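Local coordinates for PUA domain-containing protein (Aeropyrum pernix, PDB 2CX0) that is of unknown function but carries a PUA domain behind a pre-PUA domain and probably binds RNA, at residues A[2-14]-A[171-183]. Sequence-based numbering, arbitrary orientation.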
HETATM    1  N   MSE A   2       4.852  23.112   5.052  1.00 31.69           N
HETATM    2  CA  MSE A   2       3.436  23.211   4.674  1.00 28.61           C
HETATM    3  C   MSE A   2       3.402  22.756   3.232  1.00 26.25           C
HETATM    4  O   MSE A   2       4.363  22.926   2.495  1.00 27.20           O
HETATM    5  CB  MSE A   2       2.880  24.650   4.774  1.00 32.04           C
HETATM    6  CG  MSE A   2       2.718  25.257   6.209  1.00 24.40           C
HETATM    7 SE   MSE A   2       1.190  26.465   6.162  1.00 54.95          SE
HETATM    8  CE  MSE A   2       1.643  27.373   7.774  1.00 58.88           C
ATOM      9  N   LEU A   3       2.303  22.165   2.818  1.00 20.92           N
ATOM     10  CA  LEU A   3       2.255  21.769   1.448  1.00 20.95           C
ATOM     11  C   LEU A   3       0.833  21.954   0.994  1.00 19.60           C
ATOM     12  O   LEU A   3      -0.065  22.184   1.820  1.00 18.61           O
ATOM     13  CB  LEU A   3       2.715  20.320   1.275  1.00 22.01           C
ATOM     14  CG  LEU A   3       1.962  19.172   1.965  1.00 25.53           C
ATOM     15  CD1 LEU A   3       0.617  18.916   1.232  1.00 28.92           C
ATOM     16  CD2 LEU A   3       2.881  17.856   1.922  1.00 25.81           C
ATOM     17  N   TRP A   4       0.611  21.913  -0.310  1.00 18.97           N
ATOM     18  CA  TRP A   4      -0.781  22.031  -0.798  1.00 15.70           C
ATOM     19  C   TRP A   4      -0.954  20.894  -1.808  1.00 16.58           C
ATOM     20  O   TRP A   4      -0.219  20.831  -2.819  1.00 18.58           O
ATOM     21  CB  TRP A   4      -1.023  23.406  -1.453  1.00 16.55           C
ATOM     22  CG  TRP A   4      -2.479  23.720  -1.609  1.00 20.77           C
ATOM     23  CD1 TRP A   4      -3.461  22.906  -2.150  1.00 18.31           C
ATOM     24  CD2 TRP A   4      -3.155  24.905  -1.132  1.00 18.72           C
ATOM     25  NE1 TRP A   4      -4.698  23.511  -2.012  1.00 20.02           N
ATOM     26  CE2 TRP A   4      -4.546  24.728  -1.403  1.00 18.13           C
ATOM     27  CE3 TRP A   4      -2.718  26.089  -0.501  1.00 18.13           C
ATOM     28  CZ2 TRP A   4      -5.509  25.689  -1.068  1.00 25.68           C
ATOM     29  CZ3 TRP A   4      -3.679  27.059  -0.150  1.00 24.64           C
ATOM     30  CH2 TRP A   4      -5.071  26.842  -0.438  1.00 23.55           C
ATOM     31  N   ALA A   5      -1.848  19.962  -1.488  1.00 17.57           N
ATOM     32  CA  ALA A   5      -2.062  18.796  -2.349  1.00 17.90           C
ATOM     33  C   ALA A   5      -3.411  18.783  -3.002  1.00 19.32           C
ATOM     34  O   ALA A   5      -4.354  19.385  -2.496  1.00 21.48           O
ATOM     35  CB  ALA A   5      -1.884  17.485  -1.542  1.00 11.06           C
ATOM     36  N   ARG A   6      -3.489  18.108  -4.128  1.00 22.63           N
ATOM     37  CA  ARG A   6      -4.787  17.953  -4.762  1.00 29.88           C
ATOM     38  C   ARG A   6      -5.642  17.137  -3.770  1.00 25.50           C
ATOM     39  O   ARG A   6      -5.103  16.340  -2.977  1.00 25.10           O
ATOM     40  CB  ARG A   6      -4.639  17.203  -6.105  1.00 30.62           C
ATOM     41  CG  ARG A   6      -5.917  16.662  -6.639  1.00 38.96           C
ATOM     42  CD  ARG A   6      -5.746  16.034  -8.044  1.00 41.64           C
ATOM     43  NE  ARG A   6      -5.269  16.990  -9.053  1.00 53.50           N
ATOM     44  CZ  ARG A   6      -4.007  17.082  -9.471  1.00 53.42           C
ATOM     45  NH1 ARG A   6      -3.093  16.262  -8.963  1.00 51.44           N
ATOM     46  NH2 ARG A   6      -3.664  17.984 -10.392  1.00 51.89           N
ATOM     47  N   LEU A   7      -6.959  17.386  -3.780  1.00 21.41           N
ATOM     48  CA  LEU A   7      -7.939  16.666  -2.936  1.00 24.11           C
ATOM     49  C   LEU A   7      -7.961  17.148  -1.519  1.00 23.82           C
ATOM     50  O   LEU A   7      -8.995  17.737  -1.052  1.00 28.03           O
ATOM     51  CB  LEU A   7      -7.709  15.100  -2.864  1.00 20.99           C
ATOM     52  CG  LEU A   7      -8.326  14.251  -3.941  1.00 26.83           C
ATOM     53  CD1 LEU A   7      -8.222  12.721  -3.544  1.00 20.91           C
ATOM     54  CD2 LEU A   7      -9.817  14.591  -4.076  1.00 23.69           C
ATOM     55  N   VAL A   8      -6.838  16.920  -0.819  1.00 19.79           N
ATOM     56  CA  VAL A   8      -6.754  17.278   0.578  1.00 22.18           C
ATOM     57  C   VAL A   8      -6.471  18.761   0.816  1.00 23.08           C
ATOM     58  O   VAL A   8      -6.799  19.242   1.941  1.00 23.32           O
ATOM     59  CB  VAL A   8      -5.682  16.398   1.324  1.00 24.69           C
ATOM     60  CG1 VAL A   8      -6.035  14.905   1.158  1.00 31.16           C
ATOM     61  CG2 VAL A   8      -4.307  16.625   0.708  1.00 26.50           C
ATOM     62  N   GLY A   9      -5.846  19.449  -0.147  1.00 21.06           N
ATOM     63  CA  GLY A   9      -5.585  20.854   0.074  1.00 22.33           C
ATOM     64  C   GLY A   9      -4.370  21.194   0.909  1.00 17.52           C
ATOM     65  O   GLY A   9      -3.390  20.461   0.942  1.00 16.25           O
ATOM     66  N   LEU A  10      -4.433  22.316   1.612  1.00 15.32           N
ATOM     67  CA  LEU A  10      -3.304  22.760   2.415  1.00 19.23           C
ATOM     68  C   LEU A  10      -3.024  21.829   3.599  1.00 18.68           C
ATOM     69  O   LEU A  10      -3.950  21.393   4.289  1.00 20.59           O
ATOM     70  CB  LEU A  10      -3.588  24.181   2.911  1.00 14.83           C
ATOM     71  CG  LEU A  10      -2.522  24.723   3.844  1.00 26.88           C
ATOM     72  CD1 LEU A  10      -1.374  25.334   2.988  1.00 16.96           C
ATOM     73  CD2 LEU A  10      -3.187  25.755   4.784  1.00 21.55           C
ATOM     74  N   ALA A  11      -1.765  21.463   3.796  1.00 14.08           N
ATOM     75  CA  ALA A  11      -1.415  20.630   4.924  1.00 23.22           C
ATOM     76  C   ALA A  11      -0.262  21.237   5.691  1.00 20.31           C
ATOM     77  O   ALA A  11       0.722  21.652   5.091  1.00 22.96           O
ATOM     78  CB  ALA A  11      -1.041  19.132   4.478  1.00 13.35           C
ATOM     79  N   ARG A  12      -0.403  21.275   7.022  1.00 19.38           N
ATOM     80  CA  ARG A  12       0.667  21.763   7.897  1.00 20.66           C
ATOM     81  C   ARG A  12       1.408  20.507   8.354  1.00 20.90           C
ATOM     82  O   ARG A  12       0.791  19.559   8.899  1.00 17.45           O
ATOM     83  CB  ARG A  12       0.084  22.498   9.099  1.00 27.03           C
ATOM     84  CG  ARG A  12      -0.384  23.878   8.675  1.00 36.02           C
ATOM     85  CD  ARG A  12      -1.403  24.505   9.617  1.00 35.16           C
ATOM     86  NE  ARG A  12      -2.168  25.583   8.955  1.00 39.24           N
ATOM     87  CZ  ARG A  12      -1.685  26.792   8.656  1.00 36.55           C
ATOM     88  NH1 ARG A  12      -0.433  27.075   8.965  1.00 39.13           N
ATOM     89  NH2 ARG A  12      -2.424  27.732   8.050  1.00 18.98           N
ATOM     90  N   LEU A  13       2.723  20.495   8.155  1.00 18.79           N
ATOM     91  CA  LEU A  13       3.515  19.324   8.476  1.00 21.64           C
ATOM     92  C   LEU A  13       4.465  19.480   9.661  1.00 20.97           C
ATOM     93  O   LEU A  13       4.998  20.539   9.900  1.00 23.20           O
ATOM     94  CB  LEU A  13       4.329  18.925   7.259  1.00 16.89           C
ATOM     95  CG  LEU A  13       3.747  17.961   6.228  1.00 34.76           C
ATOM     96  CD1 LEU A  13       2.487  18.479   5.665  1.00 28.04           C
ATOM     97  CD2 LEU A  13       4.767  17.771   5.134  1.00 33.79           C
ATOM     98  N   GLU A  14       4.640  18.384  10.391  1.00 16.18           N
ATOM     99  CA  GLU A  14       5.566  18.274  11.517  1.00 23.14           C
ATOM    100  C   GLU A  14       6.352  16.993  11.247  1.00 23.48           C
ATOM    101  O   GLU A  14       5.737  15.941  11.090  1.00 26.05           O
ATOM    102  CB  GLU A  14       4.834  18.099  12.836  1.00 28.27           C
ATOM    103  CG  GLU A  14       4.387  19.369  13.453  1.00 45.06           C
ATOM    104  CD  GLU A  14       4.048  19.186  14.913  1.00 53.47           C
ATOM    105  OE1 GLU A  14       3.301  18.227  15.221  1.00 58.89           O
ATOM    106  OE2 GLU A  14       4.531  19.994  15.741  1.00 57.63           O
ATOM    107  N   LEU A 171      -4.680   4.109  -5.769  1.00 10.28           N
ATOM    108  CA  LEU A 171      -4.269   5.231  -6.626  1.00  9.79           C
ATOM    109  C   LEU A 171      -5.310   6.387  -6.620  1.00 12.35           C
ATOM    110  O   LEU A 171      -6.475   6.161  -6.978  1.00 11.62           O
ATOM    111  CB  LEU A 171      -4.142   4.699  -8.054  1.00 14.04           C
ATOM    112  CG  LEU A 171      -3.024   5.415  -8.833  1.00 26.93           C
ATOM    113  CD1 LEU A 171      -2.667   4.706 -10.175  1.00 27.39           C
ATOM    114  CD2 LEU A 171      -3.473   6.810  -8.998  1.00 22.40           C
ATOM    115  N   GLY A 172      -4.897   7.587  -6.203  1.00 11.03           N
ATOM    116  CA  GLY A 172      -5.844   8.696  -6.211  1.00 12.73           C
ATOM    117  C   GLY A 172      -6.653   8.939  -4.936  1.00 12.82           C
ATOM    118  O   GLY A 172      -7.482   9.856  -4.913  1.00 10.97           O
ATOM    119  N   ASP A 173      -6.474   8.104  -3.912  1.00 11.16           N
ATOM    120  CA  ASP A 173      -7.180   8.373  -2.678  1.00 10.75           C
ATOM    121  C   ASP A 173      -6.478   9.556  -1.929  1.00 13.25           C
ATOM    122  O   ASP A 173      -5.466  10.086  -2.382  1.00 10.31           O
ATOM    123  CB  ASP A 173      -7.403   7.082  -1.807  1.00  7.52           C
ATOM    124  CG  ASP A 173      -6.128   6.522  -1.123  1.00 13.32           C
ATOM    125  OD1 ASP A 173      -5.061   7.200  -1.029  1.00 13.34           O
ATOM    126  OD2 ASP A 173      -6.253   5.337  -0.647  1.00 16.29           O
ATOM    127  N   ALA A 174      -7.080  10.007  -0.827  1.00 12.41           N
ATOM    128  CA  ALA A 174      -6.552  11.144  -0.101  1.00 12.92           C
ATOM    129  C   ALA A 174      -5.111  10.942   0.359  1.00 14.35           C
ATOM    130  O   ALA A 174      -4.281  11.873   0.221  1.00 10.91           O
ATOM    131  CB  ALA A 174      -7.450  11.451   1.075  1.00  9.65           C
ATOM    132  N   LEU A 175      -4.820   9.755   0.893  1.00  9.46           N
ATOM    133  CA  LEU A 175      -3.452   9.479   1.337  1.00 12.25           C
ATOM    134  C   LEU A 175      -2.494   9.499   0.124  1.00 10.37           C
ATOM    135  O   LEU A 175      -1.360  10.025   0.225  1.00  9.10           O
ATOM    136  CB  LEU A 175      -3.355   8.121   2.073  1.00 11.04           C
ATOM    137  CG  LEU A 175      -1.937   7.576   2.379  1.00 10.17           C
ATOM    138  CD1 LEU A 175      -1.212   8.502   3.380  1.00 13.07           C
ATOM    139  CD2 LEU A 175      -2.028   6.224   2.990  1.00 13.37           C
ATOM    140  N   TRP A 176      -2.969   8.948  -1.015  1.00 12.63           N
ATOM    141  CA  TRP A 176      -2.141   8.904  -2.215  1.00 12.08           C
ATOM    142  C   TRP A 176      -1.770  10.338  -2.639  1.00 12.43           C
ATOM    143  O   TRP A 176      -0.584  10.618  -2.947  1.00  9.04           O
ATOM    144  CB  TRP A 176      -2.899   8.233  -3.371  1.00 12.51           C
ATOM    145  CG  TRP A 176      -1.991   7.995  -4.526  1.00 14.57           C
ATOM    146  CD1 TRP A 176      -1.117   6.967  -4.674  1.00 11.08           C
ATOM    147  CD2 TRP A 176      -1.789   8.865  -5.626  1.00 12.18           C
ATOM    148  NE1 TRP A 176      -0.350   7.147  -5.805  1.00 17.05           N
ATOM    149  CE2 TRP A 176      -0.751   8.303  -6.419  1.00 21.38           C
ATOM    150  CE3 TRP A 176      -2.390  10.065  -6.031  1.00 15.44           C
ATOM    151  CZ2 TRP A 176      -0.295   8.902  -7.604  1.00 22.41           C
ATOM    152  CZ3 TRP A 176      -1.944  10.671  -7.219  1.00 26.67           C
ATOM    153  CH2 TRP A 176      -0.906  10.088  -7.989  1.00 26.60           C
ATOM    154  N   GLU A 177      -2.751  11.246  -2.616  1.00 10.74           N
ATOM    155  CA  GLU A 177      -2.489  12.617  -3.062  1.00 13.13           C
ATOM    156  C   GLU A 177      -1.546  13.326  -2.111  1.00 13.63           C
ATOM    157  O   GLU A 177      -0.644  14.014  -2.527  1.00 13.18           O
ATOM    158  CB  GLU A 177      -3.800  13.426  -3.213  1.00  8.72           C
ATOM    159  CG  GLU A 177      -4.712  12.924  -4.356  1.00 16.31           C
ATOM    160  CD  GLU A 177      -4.147  13.124  -5.769  1.00 14.67           C
ATOM    161  OE1 GLU A 177      -3.085  13.756  -5.989  1.00 15.46           O
ATOM    162  OE2 GLU A 177      -4.791  12.640  -6.700  1.00 22.44           O
ATOM    163  N   LEU A 178      -1.792  13.156  -0.822  1.00 10.29           N
ATOM    164  CA  LEU A 178      -0.924  13.741   0.160  1.00 12.99           C
ATOM    165  C   LEU A 178       0.532  13.196  -0.017  1.00 17.56           C
ATOM    166  O   LEU A 178       1.523  13.971   0.006  1.00 13.77           O
ATOM    167  CB  LEU A 178      -1.474  13.413   1.549  1.00 10.46           C
ATOM    168  CG  LEU A 178      -0.452  13.767   2.650  1.00 19.98           C
ATOM    169  CD1 LEU A 178      -0.188  15.299   2.664  1.00 21.42           C
ATOM    170  CD2 LEU A 178      -1.054  13.304   4.004  1.00 24.25           C
ATOM    171  N   ALA A 179       0.651  11.885  -0.202  1.00 11.50           N
ATOM    172  CA  ALA A 179       1.981  11.250  -0.341  1.00 12.45           C
ATOM    173  C   ALA A 179       2.701  11.734  -1.587  1.00 18.08           C
ATOM    174  O   ALA A 179       3.917  11.973  -1.525  1.00 15.13           O
ATOM    175  CB  ALA A 179       1.893   9.722  -0.359  1.00 11.49           C
ATOM    176  N   GLN A 180       1.958  11.924  -2.684  1.00 12.44           N
ATOM    177  CA  GLN A 180       2.540  12.432  -3.925  1.00 17.50           C
ATOM    178  C   GLN A 180       3.198  13.794  -3.693  1.00 18.01           C
ATOM    179  O   GLN A 180       4.274  14.072  -4.217  1.00 22.09           O
ATOM    180  CB  GLN A 180       1.467  12.654  -4.985  1.00 17.38           C
ATOM    181  CG  GLN A 180       1.174  11.495  -5.820  1.00 24.02           C
ATOM    182  CD  GLN A 180       2.410  10.996  -6.516  1.00 23.69           C
ATOM    183  OE1 GLN A 180       3.126  10.178  -5.951  1.00 16.27           O
ATOM    184  NE2 GLN A 180       2.691  11.502  -7.740  1.00 21.78           N
ATOM    185  N   GLU A 181       2.550  14.639  -2.900  1.00 14.70           N
ATOM    186  CA  GLU A 181       3.064  15.973  -2.642  1.00 18.84           C
ATOM    187  C   GLU A 181       4.210  15.945  -1.645  1.00 23.35           C
ATOM    188  O   GLU A 181       5.131  16.742  -1.766  1.00 25.58           O
ATOM    189  CB  GLU A 181       1.916  16.886  -2.137  1.00 23.86           C
ATOM    190  CG  GLU A 181       2.172  18.356  -2.320  1.00 29.73           C
ATOM    191  CD  GLU A 181       2.432  18.745  -3.774  1.00 29.63           C
ATOM    192  OE1 GLU A 181       1.936  18.099  -4.733  1.00 32.33           O
ATOM    193  OE2 GLU A 181       3.125  19.741  -3.955  1.00 30.27           O
ATOM    194  N   VAL A 182       4.160  15.043  -0.649  1.00 20.99           N
ATOM    195  CA  VAL A 182       5.248  14.944   0.331  1.00 20.57           C
ATOM    196  C   VAL A 182       6.524  14.550  -0.448  1.00 23.29           C
ATOM    197  O   VAL A 182       7.603  15.124  -0.210  1.00 23.31           O
ATOM    198  CB  VAL A 182       4.958  13.861   1.446  1.00 21.85           C
ATOM    199  CG1 VAL A 182       6.225  13.592   2.283  1.00 19.17           C
ATOM    200  CG2 VAL A 182       3.885  14.384   2.428  1.00 14.99           C
ATOM    201  N   GLY A 183       6.354  13.604  -1.381  1.00 23.79           N
ATOM    202  CA  GLY A 183       7.430  13.091  -2.218  1.00 27.63           C
ATOM    203  C   GLY A 183       8.049  14.208  -3.054  1.00 32.72           C
ATOM    204  O   GLY A 183       9.256  14.158  -3.329  1.00 34.70           O
TER
HETATM  205  O   HOH W   1       3.021  21.562  -2.020  1.00 22.02           O
HETATM  206  O   HOH W   2      -1.472  15.541  -4.854  1.00 30.33           O
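Leu-3, Ala-5 and Val-8 of an N-terminal beta-hairpin pack on Leu-178 and its neighbours in helix 174-183, an example of a chain's last helix returning to its first strands. The hairpin, strands 2-5 and 9-17, lies at the edge of the antiparallel sheet in the pre-PUA half; the helix, which follows strand 163-170 of the PUA sheet, crosses back to pack on the antiparallel sheet, so the chain's two ends meet in the pre-PUA half.

Methyl groups make up most of the apolar layer. Leu-3 splits its methyls: CD1 meets Leu-178 CD1 at 4.0 Å, the two side chains crossing almost at right angles, while CD2 reaches Val-182 CG2 at 3.6 Å. Val-8 sets CG1 on Ala-174 CB at 3.7 Å, and Tyr-57 of strand 56-62 touches both residues. Leu-7 CD1 abuts Glu-177 CG.

Polar coupling runs mainly through water. One molecule accepts from Trp-4 N and donates to Glu-181 OE2; another donates to both Glu-177 O and Glu-177 OE1 and takes a weak bond from Arg-6 N. The direct ion pair is long: with the Arg-6 chain bent at chi3 (-61°) and the guanidinium and carboxylate planes 66° apart, Glu-177 OE1 lies at the guanidinium edge, 3.9 Å from Arg-6 NH1.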